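Local coordinates for protein single domain haemoglobin (Campylobacter jejuni, PDB 2WY4) that binds heme and, as a single-domain bacterial globin, probably binds oxygen and may take part in nitric oxide detoxification, at residues H84-K90 / E134-Y138; Y28-F32 / F42-Q47; M73-D78 / F129-I133; I6-K10 / A64-E68. All coordinates share one frame; numbering follows the deposited sequence. Where two conformers were deposited one is given.

Interaction 1 of 4, residues H84-K90 / E134-Y138. With HEM (protoporphyrin IX containing Fe), chain B.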
# COMPACT_ATOMS: atom_id res chain seq x y z
N HIS A 84 8.70 9.01 -2.48
CA HIS A 84 9.39 7.73 -2.56
C HIS A 84 10.78 7.86 -3.20
O HIS A 84 11.76 7.35 -2.65
CB HIS A 84 8.54 6.78 -3.37
CG HIS A 84 7.39 6.18 -2.61
ND1 HIS A 84 6.42 5.41 -3.23
CD2 HIS A 84 7.05 6.23 -1.30
CE1 HIS A 84 5.56 4.98 -2.32
NE2 HIS A 84 5.91 5.48 -1.14
N VAL A 85 10.86 8.50 -4.36
CA VAL A 85 12.16 8.65 -5.01
C VAL A 85 13.11 9.48 -4.14
O VAL A 85 14.28 9.10 -3.96
CB VAL A 85 12.00 9.21 -6.42
CG1 VAL A 85 13.35 9.63 -6.99
CG2 VAL A 85 11.33 8.13 -7.31
N ASN A 86 12.64 10.59 -3.57
CA ASN A 86 13.50 11.38 -2.70
C ASN A 86 14.05 10.60 -1.49
O ASN A 86 15.15 10.88 -1.00
CB ASN A 86 12.73 12.59 -2.24
CG ASN A 86 12.82 13.70 -3.23
OD1 ASN A 86 13.80 13.80 -3.93
ND2 ASN A 86 11.80 14.54 -3.26
N LEU A 87 13.29 9.62 -1.00
CA LEU A 87 13.74 8.84 0.15
C LEU A 87 14.44 7.53 -0.20
O LEU A 87 14.83 6.78 0.69
CB LEU A 87 12.55 8.57 1.07
CG LEU A 87 12.13 9.83 1.84
CD1 LEU A 87 10.84 9.63 2.60
CD2 LEU A 87 13.26 10.29 2.80
N GLY A 88 14.64 7.29 -1.48
CA GLY A 88 15.37 6.11 -1.94
C GLY A 88 14.60 4.83 -1.92
O GLY A 88 15.19 3.76 -1.76
N VAL A 89 13.28 4.92 -2.09
CA VAL A 89 12.46 3.73 -2.25
C VAL A 89 12.83 3.10 -3.58
O VAL A 89 12.76 3.72 -4.64
CB VAL A 89 10.98 4.10 -2.25
CG1 VAL A 89 10.15 2.89 -2.60
CG2 VAL A 89 10.58 4.71 -0.91
N LYS A 90 13.19 1.81 -3.54
CA LYS A 90 13.56 1.08 -4.73
C LYS A 90 12.55 0.03 -5.10
O LYS A 90 11.75 -0.40 -4.27
CB LYS A 90 14.90 0.39 -4.56
CG LYS A 90 16.01 1.29 -4.12
CD LYS A 90 16.34 2.31 -5.18
CE LYS A 90 17.27 3.38 -4.63
NZ LYS A 90 17.75 4.30 -5.68
N GLU A 134 8.01 5.63 -10.69
CA GLU A 134 9.22 5.93 -9.97
C GLU A 134 10.48 5.63 -10.80
O GLU A 134 11.45 6.38 -10.76
CB GLU A 134 9.19 5.23 -8.61
CG GLU A 134 8.17 5.92 -7.70
CD GLU A 134 7.71 5.11 -6.50
OE1 GLU A 134 8.41 4.15 -6.10
OE2 GLU A 134 6.65 5.47 -5.92
N LYS A 135 10.46 4.55 -11.56
CA LYS A 135 11.59 4.20 -12.41
C LYS A 135 11.87 5.35 -13.36
O LYS A 135 13.03 5.72 -13.56
CB LYS A 135 11.32 2.91 -13.18
CG LYS A 135 11.76 1.66 -12.48
CD LYS A 135 11.46 0.42 -13.32
CE LYS A 135 12.25 0.40 -14.61
NZ LYS A 135 12.09 -0.91 -15.34
N LYS A 136 10.81 5.91 -13.95
CA LYS A 136 10.96 7.05 -14.84
C LYS A 136 11.58 8.21 -14.09
O LYS A 136 12.45 8.90 -14.62
CB LYS A 136 9.63 7.49 -15.44
CG LYS A 136 9.17 6.63 -16.59
CD LYS A 136 8.07 7.32 -17.38
CE LYS A 136 7.24 6.32 -18.19
NZ LYS A 136 8.02 5.54 -19.19
N LEU A 137 11.15 8.46 -12.85
CA LEU A 137 11.75 9.56 -12.09
C LEU A 137 13.21 9.36 -11.85
O LEU A 137 14.00 10.28 -11.96
CB LEU A 137 11.05 9.76 -10.74
CG LEU A 137 9.83 10.63 -10.80
CD1 LEU A 137 9.31 10.81 -9.36
CD2 LEU A 137 10.12 11.99 -11.45
N TYR A 138 13.60 8.14 -11.51
CA TYR A 138 14.99 7.85 -11.27
C TYR A 138 15.82 7.99 -12.55
O TYR A 138 16.96 8.41 -12.51
CB TYR A 138 15.15 6.43 -10.77
CG TYR A 138 14.94 6.23 -9.28
CD1 TYR A 138 15.79 6.82 -8.35
CD2 TYR A 138 13.91 5.43 -8.80
CE1 TYR A 138 15.63 6.62 -7.00
CE2 TYR A 138 13.76 5.21 -7.43
CZ TYR A 138 14.61 5.83 -6.55
OH TYR A 138 14.47 5.65 -5.19
CHA HEM B . 5.21 7.81 1.98
CHB HEM B . 1.90 5.13 -0.26
CHC HEM B . 5.21 1.70 -0.96
CHD HEM B . 8.32 4.13 1.86
C1A HEM B . 4.06 7.44 1.38
C2A HEM B . 2.86 8.20 1.28
C3A HEM B . 1.91 7.46 0.67
C4A HEM B . 2.54 6.18 0.38
CMA HEM B . 0.48 7.89 0.33
CAA HEM B . 2.70 9.65 1.79
CBA HEM B . 3.61 10.62 1.03
CGA HEM B . 3.02 11.34 -0.14
O1A HEM B . 1.77 11.37 -0.29
O2A HEM B . 3.84 11.96 -0.91
C1B HEM B . 2.51 3.96 -0.62
C2B HEM B . 1.89 2.90 -1.34
C3B HEM B . 2.81 1.95 -1.54
C4B HEM B . 4.03 2.38 -0.95
CMB HEM B . 0.41 2.85 -1.72
CAB HEM B . 2.68 0.57 -2.21
CBB HEM B . 2.03 0.42 -3.35
C1C HEM B . 6.37 2.05 -0.32
C2C HEM B . 7.62 1.36 -0.28
C3C HEM B . 8.43 2.03 0.51
C4C HEM B . 7.73 3.18 1.05
CMC HEM B . 7.94 0.10 -1.10
CAC HEM B . 9.86 1.66 0.83
CBC HEM B . 10.21 1.43 2.10
C1D HEM B . 7.74 5.35 2.13
C2D HEM B . 8.37 6.33 2.93
C3D HEM B . 7.44 7.49 2.99
C4D HEM B . 6.33 7.09 2.19
CMD HEM B . 9.73 6.22 3.58
CAD HEM B . 7.61 8.80 3.74
CBD HEM B . 6.71 8.76 4.98
CGD HEM B . 6.99 9.84 5.98
O1D HEM B . 7.06 9.50 7.17
O2D HEM B . 7.12 11.02 5.55
NA HEM B . 3.86 6.19 0.83
NB HEM B . 3.82 3.62 -0.40
NC HEM B . 6.47 3.16 0.51
ND HEM B . 6.51 5.81 1.71
FE HEM B . 5.17 4.71 0.65
O HOH W 1 10.72 2.89 -6.55
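The contact forms part of the proximal heme site of the globin fold, where the end of helix 74-86 meets the last turns of helix 113-139. His84 is the axial ligand: its NE2 lies 2.1 Å from the heme iron. The other ring nitrogen faces away from the metal. His84 ND1 donates to Glu134 OE2 at 2.7 Å, with an N-H...O angle of 157°. OE2 lies near the imidazole plane, but ND1 meets it on the syn side from about 31° out of the carboxylate plane. The two planes stand nearly perpendicular. This bond orients the ring and helps to fix its rotation. Such a proximal hydrogen bond probably influences ligand binding. The second carboxylate oxygen, Glu134 OE1, is held by Tyr94 OH and by a water. That water donates to both Glu134 OE1 and Val89 O, so it ties the carboxylate to the loop after the histidine. The chain turns at Gly88, which closes the helix in a Schellman motif. Val89 then packs CG2 against the heme at CAC, 3.6 Å away. Beyond the polar centre, Val85 fills the angle between the helices. With CG1 anti to the backbone N (chi1 169°) and CG2 anti to the carbonyl carbon, its two methyls part. CG2 rests on Leu137 CB, and CG1 sits over one face of the Tyr138 ring in a CH-pi contact, 4.0 Å from the centroid. Tyr138 OH donates to Val89 O at 2.6 Å, from above the carbonyl plane.

Interaction 2 of 4, residues Y28-F32 / F42-Q47. With HEM (protoporphyrin IX containing Fe), chain B; CYN (cyanide ion), chain C.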
# COMPACT_ATOMS: atom_id res chain seq x y z
N TYR A 28 2.64 -1.08 9.65
CA TYR A 28 3.89 -0.48 10.09
C TYR A 28 4.52 -1.21 11.27
O TYR A 28 5.72 -1.27 11.36
CB TYR A 28 3.71 1.02 10.43
CG TYR A 28 3.53 1.87 9.17
CD1 TYR A 28 4.54 1.96 8.24
CD2 TYR A 28 2.35 2.54 8.91
CE1 TYR A 28 4.41 2.67 7.10
CE2 TYR A 28 2.22 3.28 7.75
CZ TYR A 28 3.23 3.32 6.83
OH TYR A 28 3.07 4.04 5.67
N LYS A 29 3.70 -1.74 12.17
CA LYS A 29 4.22 -2.57 13.26
C LYS A 29 5.02 -3.76 12.69
O LYS A 29 6.16 -4.03 13.08
CB LYS A 29 3.09 -3.07 14.15
CG LYS A 29 3.52 -3.94 15.32
CD LYS A 29 2.32 -4.47 16.12
CE LYS A 29 2.72 -5.56 17.11
NZ LYS A 29 1.72 -5.79 18.21
N ILE A 30 4.40 -4.47 11.77
CA ILE A 30 5.04 -5.64 11.15
C ILE A 30 6.31 -5.23 10.40
O ILE A 30 7.36 -5.81 10.58
CB ILE A 30 4.07 -6.36 10.21
CG1 ILE A 30 2.97 -7.06 11.00
CG2 ILE A 30 4.83 -7.37 9.35
CD1 ILE A 30 1.76 -7.40 10.19
N MET A 31 6.20 -4.21 9.57
CA MET A 31 7.33 -3.83 8.77
C MET A 31 8.50 -3.33 9.59
O MET A 31 9.63 -3.70 9.34
CB MET A 31 6.99 -2.85 7.68
CG MET A 31 8.14 -2.59 6.73
SD MET A 31 7.65 -1.70 5.23
CE MET A 31 7.14 -0.14 5.93
N PHE A 32 8.24 -2.48 10.59
CA PHE A 32 9.33 -1.96 11.41
C PHE A 32 9.96 -3.05 12.27
O PHE A 32 11.15 -3.01 12.56
CB PHE A 32 8.87 -0.77 12.25
CG PHE A 32 8.47 0.42 11.43
CD1 PHE A 32 8.92 0.58 10.11
CD2 PHE A 32 7.66 1.39 11.97
CE1 PHE A 32 8.55 1.69 9.36
CE2 PHE A 32 7.30 2.50 11.21
CZ PHE A 32 7.73 2.63 9.92
N PHE A 42 11.26 6.69 7.31
CA PHE A 42 10.00 7.28 7.71
C PHE A 42 10.18 8.28 8.84
O PHE A 42 11.12 8.16 9.62
CB PHE A 42 9.07 6.18 8.21
CG PHE A 42 8.64 5.21 7.14
CD1 PHE A 42 9.44 4.13 6.77
CD2 PHE A 42 7.44 5.37 6.53
CE1 PHE A 42 9.03 3.30 5.78
CE2 PHE A 42 7.04 4.52 5.56
CZ PHE A 42 7.85 3.47 5.19
N ASN A 43 9.27 9.23 8.90
CA ASN A 43 9.26 10.19 9.99
C ASN A 43 8.41 9.64 11.13
O ASN A 43 7.21 9.50 11.02
CB ASN A 43 8.73 11.53 9.49
CG ASN A 43 9.66 12.16 8.48
OD1 ASN A 43 10.83 12.47 8.82
ND2 ASN A 43 9.20 12.34 7.25
N MET A 44 9.04 9.34 12.27
CA MET A 44 8.25 8.80 13.37
C MET A 44 7.19 9.73 13.93
O MET A 44 6.19 9.28 14.47
CB MET A 44 9.16 8.26 14.47
CG MET A 44 9.99 7.04 14.03
SD MET A 44 9.01 5.65 13.41
CE MET A 44 9.12 5.87 11.69
N GLU A 45 7.40 11.04 13.81
CA GLU A 45 6.39 11.98 14.27
C GLU A 45 5.11 11.73 13.50
O GLU A 45 4.02 11.86 14.03
CB GLU A 45 6.88 13.43 14.06
CG GLU A 45 5.98 14.47 14.67
CD GLU A 45 6.34 15.86 14.17
OE1 GLU A 45 7.54 16.20 14.29
OE2 GLU A 45 5.44 16.59 13.64
N LYS A 46 5.27 11.41 12.21
CA LYS A 46 4.11 11.18 11.32
C LYS A 46 3.44 9.83 11.63
O LYS A 46 2.29 9.62 11.27
CB LYS A 46 4.53 11.29 9.83
CG LYS A 46 3.51 11.91 8.86
CD LYS A 46 3.93 11.78 7.39
CE LYS A 46 2.78 12.03 6.45
NZ LYS A 46 2.84 11.62 5.01
N GLN A 47 4.17 8.94 12.31
CA GLN A 47 3.59 7.68 12.72
C GLN A 47 2.78 7.93 14.00
O GLN A 47 1.64 7.51 14.13
CB GLN A 47 4.69 6.66 13.02
CG GLN A 47 5.40 6.05 11.82
CD GLN A 47 4.52 5.15 10.99
OE1 GLN A 47 3.82 4.29 11.54
NE2 GLN A 47 4.54 5.36 9.67
CHA HEM B . 5.21 7.81 1.98
CHB HEM B . 1.90 5.13 -0.26
CHC HEM B . 5.21 1.70 -0.96
CHD HEM B . 8.32 4.13 1.86
C1A HEM B . 4.06 7.44 1.38
C2A HEM B . 2.86 8.20 1.28
C3A HEM B . 1.91 7.46 0.67
C4A HEM B . 2.54 6.18 0.38
CMA HEM B . 0.48 7.89 0.33
CAA HEM B . 2.70 9.65 1.79
CBA HEM B . 3.61 10.62 1.03
CGA HEM B . 3.02 11.34 -0.14
O1A HEM B . 1.77 11.37 -0.29
O2A HEM B . 3.84 11.96 -0.91
C1B HEM B . 2.51 3.96 -0.62
C2B HEM B . 1.89 2.90 -1.34
C3B HEM B . 2.81 1.95 -1.54
C4B HEM B . 4.03 2.38 -0.95
CMB HEM B . 0.41 2.85 -1.72
CAB HEM B . 2.68 0.57 -2.21
CBB HEM B . 2.03 0.42 -3.35
C1C HEM B . 6.37 2.05 -0.32
C2C HEM B . 7.62 1.36 -0.28
C3C HEM B . 8.43 2.03 0.51
C4C HEM B . 7.73 3.18 1.05
CMC HEM B . 7.94 0.10 -1.10
CAC HEM B . 9.86 1.66 0.83
CBC HEM B . 10.21 1.43 2.10
C1D HEM B . 7.74 5.35 2.13
C2D HEM B . 8.37 6.33 2.93
C3D HEM B . 7.44 7.49 2.99
C4D HEM B . 6.33 7.09 2.19
CMD HEM B . 9.73 6.22 3.58
CAD HEM B . 7.61 8.80 3.74
CBD HEM B . 6.71 8.76 4.98
CGD HEM B . 6.99 9.84 5.98
O1D HEM B . 7.06 9.50 7.17
O2D HEM B . 7.12 11.02 5.55
NA HEM B . 3.86 6.19 0.83
NB HEM B . 3.82 3.62 -0.40
NC HEM B . 6.47 3.16 0.51
ND HEM B . 6.51 5.81 1.71
FE HEM B . 5.17 4.71 0.65
C CYN C . 4.56 3.98 2.42
N CYN C . 4.19 3.64 3.44
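Tyr28 OH is held by two partners in the distal pocket: it donates to the nitrogen of the bound cyanide, and it is hydrogen-bonded to Gln52 NE2. The distance from Tyr28 OH to cyanide N is 2.5 Å, a short bond. Such a tyrosine-glutamine pair over the ligand is a known distal arrangement in bacterial globins. Across the contact, the Gln47 amide stands steeply to the phenol ring, their planes 72° apart. Gln47 NE2 lies over the Tyr28 ring centre, 3.4 Å above its plane, and Gln47 OE1 comes within 3.4 Å of Tyr28 CG. A bend in the glutamine chain (chi2 -68°) brings the amide there. Phe42 is the hub of an aromatic cluster. Tyr28 turns its edge toward the Phe42 face in an offset edge-to-face pair, centroids 5.5 Å apart. Phe32 points its edge at the same face of Phe42, with centroids 5.3 Å apart. The opposite face of Phe42 lies on the heme, with CZ 3.4 Å from heme CHD. The Phe42 ring is thus sandwiched between Phe32 and the porphyrin, and its edge faces cyanide N. Met31 CE touches Phe42 CZ, and Met44 makes an oblique Met-aromatic contact with Phe32. Next to Phe42, backbone Asn43 N donates to heme propionate O1D at 2.8 Å, and Asn43 ND2 reaches O2D. The contact joins the end of helix 4-34 to the short helix 44-48. Helix 51-65 borders it through Leu56 and Gln52, and helix 94-109 meets Met31 through Cys100.

Interaction 3 of 4, residues M73-D78 / F129-I133. With HEM (protoporphyrin IX containing Fe), chain B.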
# COMPACT_ATOMS: atom_id res chain seq x y z
N MET A 73 -5.65 6.89 -11.24
CA MET A 73 -5.02 7.46 -10.05
C MET A 73 -3.65 8.01 -10.37
O MET A 73 -2.88 8.31 -9.46
CB MET A 73 -4.96 6.50 -8.87
CG MET A 73 -4.05 5.34 -9.05
SD MET A 73 -4.07 4.30 -7.57
CE MET A 73 -2.79 3.12 -7.89
N ARG A 74 -3.36 8.23 -11.65
CA ARG A 74 -2.05 8.72 -12.04
C ARG A 74 -1.67 10.06 -11.37
O ARG A 74 -0.54 10.24 -10.88
CB ARG A 74 -1.93 8.83 -13.56
CG ARG A 74 -0.55 9.30 -14.03
CD ARG A 74 -0.35 9.21 -15.51
NE ARG A 74 -0.09 7.83 -15.87
CZ ARG A 74 1.10 7.25 -15.79
NH1 ARG A 74 2.16 7.94 -15.36
NH2 ARG A 74 1.22 5.98 -16.12
N SER A 75 -2.57 11.04 -11.41
CA SER A 75 -2.22 12.33 -10.82
C SER A 75 -1.95 12.21 -9.31
O SER A 75 -1.19 13.00 -8.76
CB SER A 75 -3.26 13.43 -11.08
OG SER A 75 -4.47 13.12 -10.44
N PHE A 76 -2.50 11.19 -8.67
CA PHE A 76 -2.26 10.96 -7.25
C PHE A 76 -0.88 10.32 -7.06
O PHE A 76 -0.04 10.77 -6.30
CB PHE A 76 -3.34 10.05 -6.63
CG PHE A 76 -3.05 9.66 -5.21
CD1 PHE A 76 -3.19 10.57 -4.21
CD2 PHE A 76 -2.61 8.38 -4.89
CE1 PHE A 76 -2.90 10.25 -2.92
CE2 PHE A 76 -2.35 8.06 -3.58
CZ PHE A 76 -2.48 8.99 -2.60
N VAL A 77 -0.66 9.24 -7.79
CA VAL A 77 0.57 8.48 -7.61
C VAL A 77 1.80 9.28 -8.00
O VAL A 77 2.84 9.17 -7.36
CB VAL A 77 0.50 7.16 -8.38
CG1 VAL A 77 1.86 6.44 -8.40
CG2 VAL A 77 -0.54 6.27 -7.76
N ASP A 78 1.65 10.12 -9.02
CA ASP A 78 2.72 11.02 -9.45
C ASP A 78 3.31 11.80 -8.32
O ASP A 78 4.51 12.12 -8.31
CB ASP A 78 2.17 12.12 -10.38
CG ASP A 78 2.16 11.71 -11.78
OD1 ASP A 78 2.71 10.61 -12.05
OD2 ASP A 78 1.64 12.39 -12.67
N PHE A 129 2.43 -0.30 -10.88
CA PHE A 129 2.09 1.07 -11.27
C PHE A 129 2.99 2.11 -10.60
O PHE A 129 3.49 3.03 -11.28
CB PHE A 129 0.62 1.33 -10.95
CG PHE A 129 0.06 2.57 -11.57
CD1 PHE A 129 -0.20 2.64 -12.91
CD2 PHE A 129 -0.19 3.68 -10.79
CE1 PHE A 129 -0.74 3.79 -13.48
CE2 PHE A 129 -0.69 4.85 -11.35
CZ PHE A 129 -0.96 4.90 -12.68
N TYR A 130 3.23 1.96 -9.30
CA TYR A 130 4.12 2.87 -8.58
C TYR A 130 5.56 2.72 -9.07
O TYR A 130 6.25 3.72 -9.37
CB TYR A 130 4.09 2.60 -7.08
CG TYR A 130 2.98 3.28 -6.31
CD1 TYR A 130 1.68 2.85 -6.41
CD2 TYR A 130 3.27 4.36 -5.47
CE1 TYR A 130 0.67 3.46 -5.70
CE2 TYR A 130 2.26 4.98 -4.78
CZ TYR A 130 0.97 4.55 -4.88
OH TYR A 130 0.01 5.24 -4.17
N ILE A 131 6.03 1.47 -9.17
CA ILE A 131 7.41 1.20 -9.60
C ILE A 131 7.71 1.83 -10.95
O ILE A 131 8.77 2.44 -11.14
CB ILE A 131 7.65 -0.33 -9.67
CG1 ILE A 131 7.70 -0.94 -8.26
CG2 ILE A 131 8.96 -0.66 -10.38
CD1 ILE A 131 7.54 -2.47 -8.24
N ASP A 132 6.79 1.69 -11.89
CA ASP A 132 7.04 2.19 -13.24
C ASP A 132 7.15 3.71 -13.29
O ASP A 132 8.00 4.28 -14.00
CB ASP A 132 5.99 1.70 -14.26
CG ASP A 132 6.09 0.19 -14.57
OD1 ASP A 132 7.10 -0.47 -14.20
OD2 ASP A 132 5.18 -0.42 -15.14
N ILE A 133 6.30 4.39 -12.53
CA ILE A 133 6.34 5.84 -12.46
C ILE A 133 7.65 6.30 -11.79
O ILE A 133 8.32 7.23 -12.27
CB ILE A 133 5.09 6.40 -11.70
CG1 ILE A 133 3.87 6.33 -12.62
CG2 ILE A 133 5.27 7.82 -11.21
CD1 ILE A 133 2.57 6.67 -11.98
CHA HEM B . 5.21 7.81 1.98
CHB HEM B . 1.90 5.13 -0.26
CHC HEM B . 5.21 1.70 -0.96
CHD HEM B . 8.32 4.13 1.86
C1A HEM B . 4.06 7.44 1.38
C2A HEM B . 2.86 8.20 1.28
C3A HEM B . 1.91 7.46 0.67
C4A HEM B . 2.54 6.18 0.38
CMA HEM B . 0.48 7.89 0.33
CAA HEM B . 2.70 9.65 1.79
CBA HEM B . 3.61 10.62 1.03
CGA HEM B . 3.02 11.34 -0.14
O1A HEM B . 1.77 11.37 -0.29
O2A HEM B . 3.84 11.96 -0.91
C1B HEM B . 2.51 3.96 -0.62
C2B HEM B . 1.89 2.90 -1.34
C3B HEM B . 2.81 1.95 -1.54
C4B HEM B . 4.03 2.38 -0.95
CMB HEM B . 0.41 2.85 -1.72
CAB HEM B . 2.68 0.57 -2.21
CBB HEM B . 2.03 0.42 -3.35
C1C HEM B . 6.37 2.05 -0.32
C2C HEM B . 7.62 1.36 -0.28
C3C HEM B . 8.43 2.03 0.51
C4C HEM B . 7.73 3.18 1.05
CMC HEM B . 7.94 0.10 -1.10
CAC HEM B . 9.86 1.66 0.83
CBC HEM B . 10.21 1.43 2.10
C1D HEM B . 7.74 5.35 2.13
C2D HEM B . 8.37 6.33 2.93
C3D HEM B . 7.44 7.49 2.99
C4D HEM B . 6.33 7.09 2.19
CMD HEM B . 9.73 6.22 3.58
CAD HEM B . 7.61 8.80 3.74
CBD HEM B . 6.71 8.76 4.98
CGD HEM B . 6.99 9.84 5.98
O1D HEM B . 7.06 9.50 7.17
O2D HEM B . 7.12 11.02 5.55
NA HEM B . 3.86 6.19 0.83
NB HEM B . 3.82 3.62 -0.40
NC HEM B . 6.47 3.16 0.51
ND HEM B . 6.51 5.81 1.71
FE HEM B . 5.17 4.71 0.65
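Apolar contacts dominate between Val77 and the side chains of Phe129, Tyr130 and Ile133. Val77 CG2 reaches the edge of the Phe129 ring at CE2, 3.9 Å away. Val77 CG1 meets Ile133 CD1 at 3.7 Å. Met73 adds its methyl: CE touches both Phe129 CD2 and Tyr130 CE1. Its chi1 of 68° sets CG between the backbone N and the carbonyl carbon, and the extended chain then carries CE to the two rings. The CH-pi contact is Val77 CG1 over the centre of the Tyr130 face, 3.8 Å from the centroid and only 7° off the normal. The heme vinyl carbon CBB lies over the opposite face, offset toward the rim, so the phenol lies between helix and cofactor. Tyr130 OH also approaches the heme methyl CMB at 3.4 Å. Arg74 brings a charged group. One face of its guanidinium covers Phe129 CZ and Ile133 CD1, with NH1 3.6 Å from Ile133 CG1. Its NE is held by a salt bridge to Glu71. No hydrogen bond crosses the contact. Segments 74-78 and 129-133 cross at -62°, with axes 10.5 Å apart. Their parent helices, 74-86 and 113-139, line the proximal side of the heme pocket, as in globins.

Interaction 4 of 4, residues I6-K10 / A64-E68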
# COMPACT_ATOMS: atom_id res chain seq x y z
N ILE A 6 -12.24 -8.43 -8.93
CA ILE A 6 -12.48 -6.98 -8.92
C ILE A 6 -13.51 -6.63 -7.86
O ILE A 6 -13.33 -5.70 -7.10
CB ILE A 6 -12.95 -6.50 -10.32
CG1 ILE A 6 -11.80 -6.58 -11.32
CG2 ILE A 6 -13.48 -5.07 -10.26
CD1 ILE A 6 -12.22 -6.44 -12.76
N GLN A 7 -14.60 -7.39 -7.84
CA GLN A 7 -15.66 -7.10 -6.89
C GLN A 7 -15.20 -7.28 -5.45
O GLN A 7 -15.59 -6.52 -4.58
CB GLN A 7 -16.91 -7.91 -7.18
CG GLN A 7 -18.07 -7.54 -6.26
CD GLN A 7 -18.58 -6.17 -6.57
OE1 GLN A 7 -19.02 -5.91 -7.70
NE2 GLN A 7 -18.52 -5.28 -5.60
N ILE A 8 -14.37 -8.29 -5.18
CA ILE A 8 -13.84 -8.47 -3.85
C ILE A 8 -13.05 -7.24 -3.44
O ILE A 8 -13.21 -6.74 -2.32
CB ILE A 8 -12.94 -9.71 -3.79
CG1 ILE A 8 -13.82 -10.95 -3.70
CG2 ILE A 8 -12.05 -9.68 -2.55
CD1 ILE A 8 -13.04 -12.31 -3.88
N ILE A 9 -12.19 -6.73 -4.32
CA ILE A 9 -11.45 -5.52 -3.98
C ILE A 9 -12.40 -4.36 -3.71
O ILE A 9 -12.23 -3.65 -2.72
CB ILE A 9 -10.39 -5.21 -5.06
CG1 ILE A 9 -9.33 -6.31 -5.12
CG2 ILE A 9 -9.74 -3.82 -4.82
CD1 ILE A 9 -8.65 -6.63 -3.85
N LYS A 10 -13.41 -4.16 -4.55
CA LYS A 10 -14.40 -3.10 -4.28
C LYS A 10 -15.11 -3.31 -2.95
O LYS A 10 -15.37 -2.34 -2.22
CB LYS A 10 -15.44 -3.01 -5.40
CG LYS A 10 -14.88 -2.68 -6.76
CD LYS A 10 -14.07 -1.42 -6.76
CE LYS A 10 -13.76 -0.97 -8.18
NZ LYS A 10 -12.85 0.19 -8.19
N ALA A 64 -7.75 0.66 -4.57
CA ALA A 64 -8.89 -0.27 -4.62
C ALA A 64 -10.04 0.32 -5.45
O ALA A 64 -10.66 -0.37 -6.24
CB ALA A 64 -9.35 -0.62 -3.20
N LYS A 65 -10.31 1.61 -5.26
CA LYS A 65 -11.33 2.28 -6.05
C LYS A 65 -11.05 2.24 -7.54
O LYS A 65 -11.97 2.16 -8.34
CB LYS A 65 -11.45 3.76 -5.66
CG LYS A 65 -12.10 4.06 -4.31
CD LYS A 65 -11.90 5.54 -3.88
CE LYS A 65 -12.29 6.53 -4.95
NZ LYS A 65 -13.75 6.67 -5.22
N ASN A 66 -9.77 2.27 -7.89
CA ASN A 66 -9.38 2.32 -9.29
C ASN A 66 -8.74 1.04 -9.79
O ASN A 66 -8.03 1.03 -10.79
CB ASN A 66 -8.43 3.51 -9.51
CG ASN A 66 -9.10 4.84 -9.26
OD1 ASN A 66 -8.83 5.52 -8.24
ND2 ASN A 66 -10.00 5.21 -10.16
N ILE A 67 -9.04 -0.05 -9.10
CA ILE A 67 -8.31 -1.29 -9.42
C ILE A 67 -8.49 -1.80 -10.87
O ILE A 67 -7.60 -2.42 -11.43
CB ILE A 67 -8.64 -2.39 -8.42
CG1 ILE A 67 -7.61 -3.54 -8.54
CG2 ILE A 67 -10.06 -2.88 -8.65
CD1 ILE A 67 -6.19 -3.10 -8.29
N GLU A 68 -9.62 -1.49 -11.50
CA GLU A 68 -9.87 -1.87 -12.90
C GLU A 68 -9.09 -1.01 -13.88
O GLU A 68 -8.89 -1.39 -15.03
CB GLU A 68 -11.35 -1.75 -13.22
CG GLU A 68 -12.21 -2.77 -12.52
CD GLU A 68 -13.69 -2.55 -12.78
OE1 GLU A 68 -14.32 -1.77 -12.04
OE2 GLU A 68 -14.23 -3.14 -13.75
O HOH W 2 -11.98 0.03 -10.65
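In the conformer of Lys10 given here, chi1 (-61°) places CG anti to the carbonyl carbon, and a bend at chi2 (-55°) turns the chain toward residues 64-68. The rest runs out extended to NZ. The position of NZ is doubtful, because this is one of two deposited conformers and it comes too close to Lys65 O. As modelled, Lys10 NZ donates to Ala64 O at 3.0 Å, in the carbonyl plane and on a lone pair. Ala64 O also accepts from Ile67 N where helix 51-65 ends. A water accepts from Glu68 N and donates to Glu68 OE1; in this conformer it would also accept from Lys10 NZ. Within the globin fold, the contact joins the first turns of helix 4-34 to the end of helix 51-65, away from the heme. Isoleucines form its apolar part, which is the firmer one. Ile9 CG2 packs on Ala64 CB at 3.6 Å and on Ile67 CG2 at 4.0 Å. Trp119 and Ala122 of helix 113-139 touch Ile9 and Ile67 respectively. Ile6 crosses Glu68 at about a right angle. Its branch methyl CG2 meets Glu68 CG at 3.5 Å, and Ile6 CD1 lies 3.7 Å from that same methylene carbon.

Interactions 1 and 3 share helices 74-86 and 113-139. Their centres are about 11 Å apart, and they touch where His84 CE1 meets Tyr130 CD2. Together they help to build the proximal side of the heme. Interaction 2 touches the same heme from the distal side, its centre about 19 Å from that of interaction 1. Interaction 4 shares helix 4-34 with interaction 2, but their centres lie about 27 Å apart, on opposite sides of the chain's centre. Along the chain, interaction 2 is nested inside the loop closed by interaction 4, while interactions 1 and 3 come later with alternating segments. The cofactor thus links three of the contacts. Interaction 4 itself lies away from the heme.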